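Local coordinates for single-stranded DNA-binding protein (Thermus aquaticus, PDB 2FXQ) that binds single-stranded DNA and probably recruits partner proteins to their sites of action in DNA replication, recombination and repair, at residues A[6-11]-A[97-102]; A[30-35]-A[74-79]; A[80-85]-A[131-136]; A[144-147]-A[151-154]; A[153-158]-A[193-198]. All coordinates share one frame; numbering follows the deposited sequence.

How the interactions relate
Interactions 1 and 2 belong to the first SSB (OB-fold) repeat of the chain, interactions 4 and 5 to the second, and interaction 3 joins the two. Along the sequence, interaction 2 is nested inside the loop closed by interaction 1, interaction 3 alternates with interaction 1, and interactions 4 and 5 follow, overlapping at V153 and R154. Centres lie about 8 Å apart for interactions 1 and 3, about 11 Å for 3 and 5, and about 32 Å for 2 and 4. Interactions 2 and 5 repeat one strand crossing of 102°. One chain thus carries two OB folds, linked by pairing of strands 5-14 and 129-137, and interactions 1, 2, 3 and 5 also touch the second subunit of the homodimer.

Interaction 1 of 5, residues A[6-11]-A[97-102]; sequences NQVFLI and VQVRAE
V8, L10 and V99 form a small, buried apolar contact inside the first OB-fold repeat, where strands 5-14 and 97-101 face one another without pairing. Strand 75-84 lies between them in the barrel wall, bonded to each, and the nearest CA atoms of the two segments, those of V8 and V99, are 7.4 Å apart. Both valines leave their strands pointing across the gap, and the side chains meet tip to tip, CG1 of V8 lying 4.1 Å from CG2 of V99. Each valine offers a different branch. The touching methyl of V8 stands opposite its own backbone N (chi1 178°), whereas that of V99 is the branch opposite the carbonyl carbon. The same V99 CG2 also receives L10 CD1 at 4.3 Å, so one methyl serves two residues that alternate along the facing strand. Q7 and F9, between and beside these inward residues, point the other way and meet the second subunit; F9 packs there against F9 of that subunit.

At one end of the contact the character changes. A water donates to N6 O, 2.8 Å away, and also to OE2 of E102, again at 2.8 Å, bridging a strand carbonyl to a carboxylate where the chain turns a corner. The other carboxylate oxygen of E102 forms a salt bridge with R81. No direct hydrogen bond crosses between the segments: the methyl contacts are van der Waals in nature and impose little direction, which suggests that the spacing is set mainly by pairing through strand 75-84.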
# COMPACT_ATOMS: atom_id res chain seq x y z
N ASN A 6 -2.07 11.70 2.29
CA ASN A 6 -3.43 11.26 2.15
C ASN A 6 -3.47 10.41 0.88
O ASN A 6 -3.53 10.92 -0.24
CB ASN A 6 -4.35 12.50 2.12
CG ASN A 6 -5.81 12.19 1.74
OD1 ASN A 6 -6.25 11.03 1.57
ND2 ASN A 6 -6.60 13.29 1.61
N GLN A 7 -3.36 9.09 1.05
CA GLN A 7 -3.21 8.17 -0.10
C GLN A 7 -4.11 7.01 0.08
O GLN A 7 -4.19 6.46 1.16
CB GLN A 7 -1.75 7.60 -0.17
CG GLN A 7 -0.71 8.78 -0.21
CD GLN A 7 0.76 8.28 -0.20
OE1 GLN A 7 1.06 7.31 0.49
NE2 GLN A 7 1.64 8.91 -0.98
N VAL A 8 -4.78 6.60 -1.01
CA VAL A 8 -5.72 5.49 -0.98
C VAL A 8 -5.38 4.57 -2.16
O VAL A 8 -5.06 5.08 -3.27
CB VAL A 8 -7.20 6.01 -1.24
CG1 VAL A 8 -8.19 4.81 -1.26
CG2 VAL A 8 -7.57 7.11 -0.23
N PHE A 9 -5.43 3.25 -1.94
CA PHE A 9 -5.17 2.24 -2.99
C PHE A 9 -6.28 1.26 -2.87
O PHE A 9 -6.57 0.79 -1.74
CB PHE A 9 -3.82 1.50 -2.71
CG PHE A 9 -2.67 2.44 -2.44
CD1 PHE A 9 -1.78 2.78 -3.44
CD2 PHE A 9 -2.49 3.03 -1.16
CE1 PHE A 9 -0.74 3.74 -3.22
CE2 PHE A 9 -1.42 3.96 -0.93
CZ PHE A 9 -0.58 4.31 -1.95
N LEU A 10 -6.99 0.97 -3.97
CA LEU A 10 -8.17 0.13 -3.87
C LEU A 10 -8.22 -0.67 -5.11
O LEU A 10 -7.85 -0.17 -6.21
CB LEU A 10 -9.45 1.00 -3.98
CG LEU A 10 -10.06 1.69 -2.83
CD1 LEU A 10 -11.34 2.42 -3.36
CD2 LEU A 10 -10.31 0.66 -1.70
N ILE A 11 -8.59 -1.92 -4.98
CA ILE A 11 -9.13 -2.61 -6.16
C ILE A 11 -10.53 -3.03 -5.75
O ILE A 11 -10.71 -3.66 -4.70
CB ILE A 11 -8.29 -3.90 -6.48
CG1 ILE A 11 -6.86 -3.50 -6.88
CG2 ILE A 11 -9.04 -4.78 -7.57
CD1 ILE A 11 -5.87 -4.75 -7.00
N VAL A 97 -17.41 11.17 2.86
CA VAL A 97 -16.04 10.87 2.46
C VAL A 97 -16.03 10.06 1.16
O VAL A 97 -16.71 9.03 1.04
CB VAL A 97 -15.26 10.16 3.57
CG1 VAL A 97 -14.13 9.29 2.99
CG2 VAL A 97 -14.70 11.17 4.54
N GLN A 98 -15.29 10.56 0.17
CA GLN A 98 -15.15 9.84 -1.09
C GLN A 98 -13.67 9.75 -1.47
O GLN A 98 -12.85 10.44 -0.87
CB GLN A 98 -15.97 10.49 -2.23
CG GLN A 98 -15.35 11.70 -2.79
CD GLN A 98 -16.22 12.46 -3.83
OE1 GLN A 98 -17.32 12.03 -4.19
NE2 GLN A 98 -15.71 13.58 -4.30
N VAL A 99 -13.38 8.94 -2.45
CA VAL A 99 -11.99 8.83 -2.94
C VAL A 99 -11.98 9.70 -4.18
O VAL A 99 -12.78 9.46 -5.09
CB VAL A 99 -11.67 7.41 -3.34
CG1 VAL A 99 -10.24 7.35 -4.01
CG2 VAL A 99 -11.81 6.51 -2.09
N ARG A 100 -11.06 10.65 -4.26
CA ARG A 100 -10.81 11.35 -5.53
C ARG A 100 -9.67 10.59 -6.20
O ARG A 100 -8.55 10.55 -5.66
CB ARG A 100 -10.41 12.81 -5.25
CG ARG A 100 -9.81 13.49 -6.49
CD ARG A 100 -10.80 14.04 -7.50
NE ARG A 100 -10.36 15.39 -7.90
CZ ARG A 100 -10.73 16.52 -7.29
NH1 ARG A 100 -11.62 16.51 -6.28
NH2 ARG A 100 -10.25 17.68 -7.73
N ALA A 101 -9.92 10.00 -7.37
CA ALA A 101 -8.89 9.23 -8.04
C ALA A 101 -7.89 10.19 -8.67
O ALA A 101 -8.24 11.18 -9.35
CB ALA A 101 -9.47 8.30 -9.10
N GLU A 102 -6.62 9.82 -8.48
CA GLU A 102 -5.48 10.40 -9.18
C GLU A 102 -5.45 9.71 -10.54
O GLU A 102 -5.34 10.38 -11.60
CB GLU A 102 -4.19 10.17 -8.36
CG GLU A 102 -3.63 11.44 -7.67
CD GLU A 102 -4.39 11.91 -6.39
OE1 GLU A 102 -5.40 12.67 -6.53
OE2 GLU A 102 -3.99 11.55 -5.22
O HOH W 1 -2.53 11.22 -2.82

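Interaction 2 of 5, residues A[30-35]-A[74-79]; sequences LDLNLA and QLIFVE
Segments 30-35 and 75-79, of strands 28-41 and 75-84, cross at 102° between their N-to-C directions, their axes approaching to 8.6 Å, so L32 and L34 face I76 and V78 across the interior of an OB-fold barrel and not along a paired edge. The nearest CA atoms, those of L34 and I76, stand 8.1 Å apart, a gap closed entirely by side chains. L34 does most of this. With its CG beside the backbone N (chi1 -65°), its two methyls part toward different partners: CD2 comes to 4.0 Å from I76 CG1, the two side chains roughly perpendicular, while CD1 goes to V78. L32 adds a second leucine one alternation earlier, placing CD1 4.2 Å from I76 CG2. I76 is thus approached on both of its branches.

The neighbours continue the same core: V56 touches both L34 and V78, and L14 covers both leucines. F77, facing away from strand 28-41, packs instead on L5 of the second subunit, which illustrates how one strand can serve the barrel with one face and the dimer with the other. L34 and V78 meet tip to tip, CD1 and CG2 only 3.7 Å apart.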
# COMPACT_ATOMS: atom_id res chain seq x y z
N LEU A 30 -16.69 11.47 -13.75
CA LEU A 30 -17.02 10.05 -13.88
C LEU A 30 -17.01 9.45 -12.48
O LEU A 30 -15.97 9.36 -11.86
CB LEU A 30 -16.02 9.32 -14.78
CG LEU A 30 -16.46 7.88 -15.19
CD1 LEU A 30 -17.72 7.94 -16.11
CD2 LEU A 30 -15.33 7.18 -15.93
N ASP A 31 -18.19 9.16 -11.95
CA ASP A 31 -18.31 8.60 -10.61
C ASP A 31 -18.40 7.10 -10.69
O ASP A 31 -19.25 6.59 -11.41
CB ASP A 31 -19.54 9.15 -9.93
CG ASP A 31 -19.35 10.54 -9.38
OD1 ASP A 31 -18.22 10.92 -9.01
OD2 ASP A 31 -20.29 11.33 -9.26
N LEU A 32 -17.52 6.37 -9.98
CA LEU A 32 -17.56 4.91 -9.96
C LEU A 32 -18.05 4.45 -8.63
O LEU A 32 -17.62 5.00 -7.59
CB LEU A 32 -16.13 4.36 -10.07
CG LEU A 32 -15.19 4.88 -11.17
CD1 LEU A 32 -13.95 4.10 -11.23
CD2 LEU A 32 -15.83 4.88 -12.53
N ASN A 33 -18.91 3.44 -8.60
CA ASN A 33 -19.30 2.88 -7.33
C ASN A 33 -18.60 1.51 -7.23
O ASN A 33 -18.87 0.61 -8.06
CB ASN A 33 -20.83 2.79 -7.19
CG ASN A 33 -21.46 4.17 -7.05
OD1 ASN A 33 -21.24 4.85 -6.05
ND2 ASN A 33 -22.24 4.59 -8.04
N LEU A 34 -17.65 1.42 -6.30
CA LEU A 34 -16.84 0.17 -6.16
C LEU A 34 -17.22 -0.63 -4.92
O LEU A 34 -17.67 -0.06 -3.91
CB LEU A 34 -15.33 0.42 -6.10
CG LEU A 34 -14.71 1.02 -7.37
CD1 LEU A 34 -13.24 1.19 -7.08
CD2 LEU A 34 -14.91 0.14 -8.64
N ALA A 35 -17.06 -1.94 -5.02
CA ALA A 35 -17.35 -2.86 -3.92
C ALA A 35 -16.26 -3.88 -3.76
O ALA A 35 -15.61 -4.29 -4.74
CB ALA A 35 -18.67 -3.55 -4.10
N GLN A 74 -16.85 -4.89 -13.59
CA GLN A 74 -15.44 -4.83 -13.94
C GLN A 74 -14.63 -4.48 -12.72
O GLN A 74 -15.02 -3.58 -11.94
CB GLN A 74 -15.18 -3.73 -15.00
CG GLN A 74 -13.70 -3.77 -15.57
CD GLN A 74 -13.56 -2.93 -16.85
OE1 GLN A 74 -14.49 -2.22 -17.23
NE2 GLN A 74 -12.37 -2.99 -17.47
N LEU A 75 -13.49 -5.11 -12.59
CA LEU A 75 -12.50 -4.79 -11.55
C LEU A 75 -11.70 -3.56 -11.97
O LEU A 75 -11.26 -3.45 -13.14
CB LEU A 75 -11.54 -5.97 -11.43
CG LEU A 75 -10.97 -6.49 -10.14
CD1 LEU A 75 -12.10 -6.79 -9.13
CD2 LEU A 75 -10.13 -7.79 -10.47
N ILE A 76 -11.44 -2.68 -10.99
CA ILE A 76 -10.75 -1.42 -11.23
C ILE A 76 -9.71 -1.25 -10.13
O ILE A 76 -9.99 -1.42 -8.94
CB ILE A 76 -11.74 -0.21 -11.20
CG1 ILE A 76 -12.99 -0.40 -12.09
CG2 ILE A 76 -11.03 1.08 -11.51
CD1 ILE A 76 -12.73 -0.39 -13.64
N PHE A 77 -8.51 -0.86 -10.53
CA PHE A 77 -7.48 -0.45 -9.58
C PHE A 77 -7.47 1.08 -9.53
O PHE A 77 -7.54 1.77 -10.54
CB PHE A 77 -6.10 -0.98 -10.10
CG PHE A 77 -4.92 -0.45 -9.34
CD1 PHE A 77 -4.76 -0.79 -8.05
CD2 PHE A 77 -3.99 0.38 -9.94
CE1 PHE A 77 -3.64 -0.31 -7.29
CE2 PHE A 77 -2.85 0.86 -9.22
CZ PHE A 77 -2.68 0.49 -7.90
N VAL A 78 -7.45 1.65 -8.32
CA VAL A 78 -7.55 3.09 -8.13
C VAL A 78 -6.41 3.52 -7.22
O VAL A 78 -6.13 2.84 -6.24
CB VAL A 78 -8.89 3.40 -7.32
CG1 VAL A 78 -8.99 4.88 -7.06
CG2 VAL A 78 -10.09 2.84 -8.09
N GLU A 79 -5.74 4.62 -7.55
CA GLU A 79 -4.98 5.35 -6.54
C GLU A 79 -5.52 6.76 -6.43
O GLU A 79 -5.85 7.41 -7.43
CB GLU A 79 -3.47 5.40 -6.89
CG GLU A 79 -2.81 4.01 -6.87
CD GLU A 79 -1.28 4.05 -6.91
OE1 GLU A 79 -0.64 2.95 -6.79
OE2 GLU A 79 -0.73 5.17 -6.93

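Interaction 3 of 5, residues A[80-85]-A[131-136]; sequences GRLEYR and VILMGN
L82 lays its CD1 methyl against two residues of another OB-fold repeat, V131 and L133, and so forms an apolar bridge between the two halves of a single chain. CD1 lies 4.2 Å from V131 CG1 and 4.3 Å from L133 CD2. The leucine runs transverse to V131, so one methyl of each touches and the side chains do not lie alongside. In V131 the branch that does so is the one opposite the backbone N (chi1 174°); in L82 the side chain leaves with CG beside the backbone N (chi1 -64°), its CB already directed at strand 129-137. V131 and L133 do not set out from their strand aimed at L82. L133 nevertheless extends far enough to place its CD2 beside CD1 of L82.

The backbones do not pair here. Strand 5-14 lies between them, antiparallel to both 75-84 and 129-137, and its V8 and N6 reach the side chains of the contact. N6 OD1 accepts a hydrogen bond from L82 N, tying the backbone of the bridging leucine to that middle strand. L174 touches both L82 and L133, while L201 touches both L82 and V131, so these two residues of the second repeat add further apolar groups around the leucine.

I132, alternating with V131 and L133, packs on E79 of the second subunit. Three methyl groups in van der Waals contact, with no polar bond between the segments, imply that this contact is hydrophobic, and its alignment probably comes from the pairing of strand 5-14 with both.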
# COMPACT_ATOMS: atom_id res chain seq x y z
N GLY A 80 -5.62 7.26 -5.21
CA GLY A 80 -6.17 8.60 -5.07
C GLY A 80 -5.99 9.10 -3.66
O GLY A 80 -5.03 8.71 -2.98
N ARG A 81 -6.91 9.96 -3.26
CA ARG A 81 -6.85 10.60 -1.95
C ARG A 81 -8.29 10.66 -1.40
O ARG A 81 -9.26 10.65 -2.16
CB ARG A 81 -6.16 11.98 -2.04
CG ARG A 81 -6.87 13.01 -2.94
CD ARG A 81 -6.10 14.34 -3.01
NE ARG A 81 -6.90 15.41 -3.62
CZ ARG A 81 -7.04 15.63 -4.94
NH1 ARG A 81 -6.45 14.84 -5.82
NH2 ARG A 81 -7.80 16.63 -5.36
N LEU A 82 -8.43 10.79 -0.09
CA LEU A 82 -9.73 10.99 0.52
C LEU A 82 -10.15 12.43 0.49
O LEU A 82 -9.35 13.33 0.76
CB LEU A 82 -9.74 10.54 1.97
CG LEU A 82 -9.50 9.07 2.07
CD1 LEU A 82 -9.35 8.80 3.56
CD2 LEU A 82 -10.68 8.25 1.50
N GLU A 83 -11.43 12.64 0.20
CA GLU A 83 -12.01 14.00 0.23
C GLU A 83 -13.51 13.97 0.59
O GLU A 83 -14.12 12.91 0.66
CB GLU A 83 -11.79 14.65 -1.12
CG GLU A 83 -12.85 14.33 -2.15
CD GLU A 83 -12.62 14.95 -3.52
OE1 GLU A 83 -13.37 14.56 -4.44
OE2 GLU A 83 -11.71 15.81 -3.68
N TYR A 84 -14.10 15.14 0.78
CA TYR A 84 -15.55 15.25 0.93
C TYR A 84 -16.28 15.65 -0.34
O TYR A 84 -15.76 16.40 -1.17
CB TYR A 84 -15.89 16.20 2.06
CG TYR A 84 -15.41 15.69 3.39
CD1 TYR A 84 -14.16 16.05 3.87
CD2 TYR A 84 -16.22 14.85 4.16
CE1 TYR A 84 -13.71 15.58 5.10
CE2 TYR A 84 -15.77 14.38 5.40
CZ TYR A 84 -14.52 14.75 5.86
OH TYR A 84 -14.06 14.29 7.06
N ARG A 85 -17.49 15.11 -0.49
CA ARG A 85 -18.49 15.46 -1.54
C ARG A 85 -18.78 14.32 -2.51
O ARG A 85 -19.87 14.22 -3.07
CB ARG A 85 -18.16 16.76 -2.29
N VAL A 131 -5.27 2.63 3.11
CA VAL A 131 -5.18 4.05 3.19
C VAL A 131 -3.90 4.38 3.99
O VAL A 131 -3.58 3.69 4.95
CB VAL A 131 -6.42 4.56 4.03
CG1 VAL A 131 -6.27 6.06 4.27
CG2 VAL A 131 -7.79 4.24 3.27
N ILE A 132 -3.16 5.43 3.56
CA ILE A 132 -2.01 5.91 4.33
C ILE A 132 -2.33 7.38 4.63
O ILE A 132 -2.55 8.18 3.70
CB ILE A 132 -0.72 5.77 3.57
CG1 ILE A 132 -0.46 4.28 3.27
CG2 ILE A 132 0.47 6.36 4.45
CD1 ILE A 132 0.89 4.03 2.41
N LEU A 133 -2.34 7.75 5.93
CA LEU A 133 -2.57 9.14 6.27
C LEU A 133 -1.43 9.57 7.18
O LEU A 133 -0.98 8.79 8.03
CB LEU A 133 -3.87 9.34 7.10
CG LEU A 133 -5.20 8.85 6.48
CD1 LEU A 133 -6.42 9.01 7.43
CD2 LEU A 133 -5.44 9.59 5.14
N MET A 134 -1.02 10.83 7.08
CA MET A 134 -0.14 11.34 8.13
C MET A 134 -0.64 12.74 8.41
O MET A 134 -0.83 13.56 7.46
CB MET A 134 1.30 11.42 7.67
CG MET A 134 2.30 11.63 8.96
SD MET A 134 3.96 11.49 8.39
CE MET A 134 4.36 9.83 8.63
N GLY A 135 -0.82 13.05 9.70
CA GLY A 135 -1.35 14.38 10.04
C GLY A 135 -1.21 14.64 11.54
O GLY A 135 -0.30 14.09 12.17
N ASN A 136 -2.07 15.47 12.10
CA ASN A 136 -1.97 15.83 13.56
C ASN A 136 -3.33 15.73 14.14
O ASN A 136 -4.31 16.09 13.48
CB ASN A 136 -1.46 17.24 13.75
CG ASN A 136 0.02 17.36 13.30
OD1 ASN A 136 0.31 17.58 12.12
ND2 ASN A 136 0.93 17.15 14.23

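Interaction 4 of 5, residues A[144-147]-A[151-154]; sequences RYTP and AVVR
A beta hairpin made by strands 144-145 and 151-160 holds this contact, at the outer end of the second OB-fold repeat. R144 and V152 form its antiparallel hydrogen-bonded pair: R144 N donates to V152 O at 2.9 Å, nearly straight at 173°, and V152 N returns a bond to R144 O, also 2.9 Å, more bent at 155°. Y145 and A151 follow as a non-hydrogen-bonded pair.

Side chains divide between the two faces. With V152, the chain of R144 runs side by side and then folds at chi3 (-25°), bringing its guanidinium over V152 CG1, so that this methyl lies over one face of the flat group, 3.8 Å from NH1. T146 joins on that side, its CG2 4.1 Å from V152 CG1. The threonine hydroxyl is engaged at T150 N and E43, which ties the turn of the hairpin to the residue just before strand 151-160 and to the first repeat. On the face of A151, the ring of Y145 meets the alanine methyl obliquely, and its hydroxyl reaches E184 on helix 180-186, the helix that also covers A151 and V153.

R144 and R154, both exposed, carry like charges whose NH1 and NH2 lie 6.1 Å apart. At the closest side-chain approach on the opposite face, Y145 CE2 lies 3.6 Å from A151 CB.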
# COMPACT_ATOMS: atom_id res chain seq x y z
N ARG A 144 -13.30 4.59 24.34
CA ARG A 144 -14.49 3.94 24.91
C ARG A 144 -14.36 2.43 24.84
O ARG A 144 -13.41 1.87 24.23
CB ARG A 144 -15.77 4.32 24.17
CG ARG A 144 -15.86 5.70 23.55
CD ARG A 144 -17.28 6.01 23.05
NE ARG A 144 -18.00 4.76 22.77
CZ ARG A 144 -17.96 4.11 21.60
NH1 ARG A 144 -17.28 4.60 20.57
NH2 ARG A 144 -18.62 2.97 21.47
N TYR A 145 -15.31 1.77 25.47
CA TYR A 145 -15.42 0.33 25.38
C TYR A 145 -16.80 -0.05 24.84
O TYR A 145 -17.76 0.51 25.28
CB TYR A 145 -15.16 -0.26 26.76
CG TYR A 145 -13.70 -0.15 27.14
CD1 TYR A 145 -13.22 0.98 27.83
CD2 TYR A 145 -12.81 -1.12 26.75
CE1 TYR A 145 -11.86 1.10 28.15
CE2 TYR A 145 -11.47 -1.04 27.09
CZ TYR A 145 -11.01 0.09 27.80
OH TYR A 145 -9.66 0.15 28.12
N THR A 146 -16.87 -0.96 23.85
CA THR A 146 -18.20 -1.43 23.36
C THR A 146 -18.89 -2.18 24.49
O THR A 146 -18.24 -2.54 25.48
CB THR A 146 -18.06 -2.39 22.18
OG1 THR A 146 -17.51 -3.63 22.63
CG2 THR A 146 -17.07 -1.86 21.10
N PRO A 147 -20.18 -2.47 24.37
CA PRO A 147 -20.88 -3.27 25.41
C PRO A 147 -20.12 -4.56 25.79
O PRO A 147 -20.01 -4.92 26.97
CB PRO A 147 -22.22 -3.57 24.77
CG PRO A 147 -22.46 -2.34 23.93
CD PRO A 147 -21.10 -2.05 23.29
N ALA A 151 -12.05 -2.25 23.37
CA ALA A 151 -11.58 -0.87 23.31
C ALA A 151 -11.73 -0.32 21.91
O ALA A 151 -11.45 -0.99 20.90
CB ALA A 151 -10.10 -0.74 23.75
N VAL A 152 -12.17 0.93 21.84
CA VAL A 152 -12.34 1.57 20.53
C VAL A 152 -12.12 3.06 20.74
O VAL A 152 -12.55 3.65 21.74
CB VAL A 152 -13.74 1.24 19.93
CG1 VAL A 152 -14.87 1.64 20.86
CG2 VAL A 152 -13.95 1.88 18.50
N VAL A 153 -11.50 3.69 19.76
CA VAL A 153 -11.26 5.12 19.82
C VAL A 153 -11.54 5.79 18.47
O VAL A 153 -11.27 5.20 17.42
CB VAL A 153 -9.80 5.40 20.28
CG1 VAL A 153 -8.78 5.06 19.19
CG2 VAL A 153 -9.68 6.86 20.72
N ARG A 154 -12.02 7.01 18.49
CA ARG A 154 -12.17 7.79 17.26
C ARG A 154 -11.12 8.87 17.31
O ARG A 154 -10.95 9.56 18.33
CB ARG A 154 -13.58 8.43 17.24
CG ARG A 154 -13.87 9.37 16.03
CD ARG A 154 -15.35 10.01 15.98
NE ARG A 154 -16.05 9.95 17.28
CZ ARG A 154 -15.80 10.75 18.33
NH1 ARG A 154 -14.89 11.72 18.26
NH2 ARG A 154 -16.47 10.58 19.47

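Interaction 5 of 5, residues A[153-158]-A[193-198]; sequences VRLGLA and DGLLVI
V197 N makes a probable hydrogen bond to L133 O at the border of a contact that is itself apolar, for V197 turns its side chain toward L157 while its backbone pairs with strand 129-137. A158 N is held likewise by N136 O, so strand 129-137 pairs with both partners of the crossing. Between the segments themselves no hydrogen bond forms: 153-158 and 194-198 cross at 102°, their axes 8.6 Å apart at the closest, and four buried side chains fill the gap.

L195 is touched by two leucines. Its CG stands opposite the backbone N (chi1 -171°), which directs CD2 to L155 CD1 at 3.8 Å. Nearer the backbone, L157 CD2 lies 3.9 Å from L195 CB. Both leucines thus come in across L195, one toward the base of the side chain and one at its end. L157 uses its other methyl as well, CD1 coming 4.1 Å from V197 CG2, the two side chains passing antiparallel, alongside each other.

The contact sits within the barrel of the second OB-fold repeat. Strand 129-137 adds L133 against L157 and L137 against L155, L189 lies on L195, and strand 213-225 closes over V197 with A221 and L224, while L196, facing the other way, packs on F77 of the second subunit.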
# COMPACT_ATOMS: atom_id res chain seq x y z
N VAL A 153 -11.50 3.69 19.76
CA VAL A 153 -11.26 5.12 19.82
C VAL A 153 -11.54 5.79 18.47
O VAL A 153 -11.27 5.20 17.42
CB VAL A 153 -9.80 5.40 20.28
CG1 VAL A 153 -8.78 5.06 19.19
CG2 VAL A 153 -9.68 6.86 20.72
N ARG A 154 -12.02 7.01 18.49
CA ARG A 154 -12.17 7.79 17.26
C ARG A 154 -11.12 8.87 17.31
O ARG A 154 -10.95 9.56 18.33
CB ARG A 154 -13.58 8.43 17.24
CG ARG A 154 -13.87 9.37 16.03
CD ARG A 154 -15.35 10.01 15.98
NE ARG A 154 -16.05 9.95 17.28
CZ ARG A 154 -15.80 10.75 18.33
NH1 ARG A 154 -14.89 11.72 18.26
NH2 ARG A 154 -16.47 10.58 19.47
N LEU A 155 -10.41 9.07 16.22
CA LEU A 155 -9.33 10.04 16.27
C LEU A 155 -9.68 11.04 15.17
O LEU A 155 -10.06 10.61 14.07
CB LEU A 155 -7.99 9.33 15.93
CG LEU A 155 -7.56 8.20 16.87
CD1 LEU A 155 -6.25 7.38 16.37
CD2 LEU A 155 -7.31 8.73 18.27
N GLY A 156 -9.53 12.33 15.44
CA GLY A 156 -9.68 13.34 14.37
C GLY A 156 -8.32 13.77 13.88
O GLY A 156 -7.46 14.13 14.69
N LEU A 157 -8.12 13.73 12.57
CA LEU A 157 -6.82 14.06 12.02
C LEU A 157 -6.92 15.20 11.02
O LEU A 157 -7.78 15.16 10.09
CB LEU A 157 -6.25 12.84 11.24
CG LEU A 157 -5.09 11.89 11.56
CD1 LEU A 157 -4.47 11.31 10.21
CD2 LEU A 157 -4.05 12.48 12.51
N ALA A 158 -6.03 16.18 11.18
CA ALA A 158 -5.84 17.30 10.24
C ALA A 158 -4.63 16.93 9.37
O ALA A 158 -3.52 16.74 9.90
CB ALA A 158 -5.50 18.58 11.02
N ASP A 193 -0.74 16.01 18.43
CA ASP A 193 0.31 15.01 18.19
C ASP A 193 0.26 14.58 16.72
O ASP A 193 -0.81 14.44 16.12
CB ASP A 193 0.09 13.78 19.12
CG ASP A 193 0.51 14.05 20.55
OD1 ASP A 193 0.17 13.20 21.44
OD2 ASP A 193 1.19 15.06 20.86
N GLY A 194 1.43 14.34 16.14
CA GLY A 194 1.55 13.79 14.81
C GLY A 194 1.22 12.29 14.87
O GLY A 194 1.43 11.59 15.90
N LEU A 195 0.66 11.81 13.77
CA LEU A 195 0.25 10.43 13.68
C LEU A 195 0.37 9.96 12.23
O LEU A 195 -0.16 10.60 11.32
CB LEU A 195 -1.20 10.30 14.14
CG LEU A 195 -1.73 8.88 14.30
CD1 LEU A 195 -0.88 8.10 15.35
CD2 LEU A 195 -3.24 8.90 14.67
N LEU A 196 0.98 8.77 12.05
CA LEU A 196 0.93 8.04 10.76
C LEU A 196 -0.09 6.90 10.88
O LEU A 196 -0.03 6.13 11.85
CB LEU A 196 2.33 7.46 10.50
CG LEU A 196 2.45 6.45 9.30
CD1 LEU A 196 2.14 7.19 7.97
CD2 LEU A 196 3.86 5.88 9.23
N VAL A 197 -1.03 6.80 9.94
CA VAL A 197 -2.02 5.72 10.03
C VAL A 197 -1.86 4.87 8.78
O VAL A 197 -1.82 5.42 7.68
CB VAL A 197 -3.35 6.31 9.92
CG1 VAL A 197 -4.52 5.24 9.95
CG2 VAL A 197 -3.57 7.40 11.08
N ILE A 198 -1.83 3.54 8.94
CA ILE A 198 -1.95 2.65 7.81
C ILE A 198 -3.29 1.96 8.07
O ILE A 198 -3.47 1.38 9.14
CB ILE A 198 -0.78 1.60 7.69
CG1 ILE A 198 0.66 2.19 7.91
CG2 ILE A 198 -0.96 0.72 6.37
CD1 ILE A 198 1.21 3.09 6.84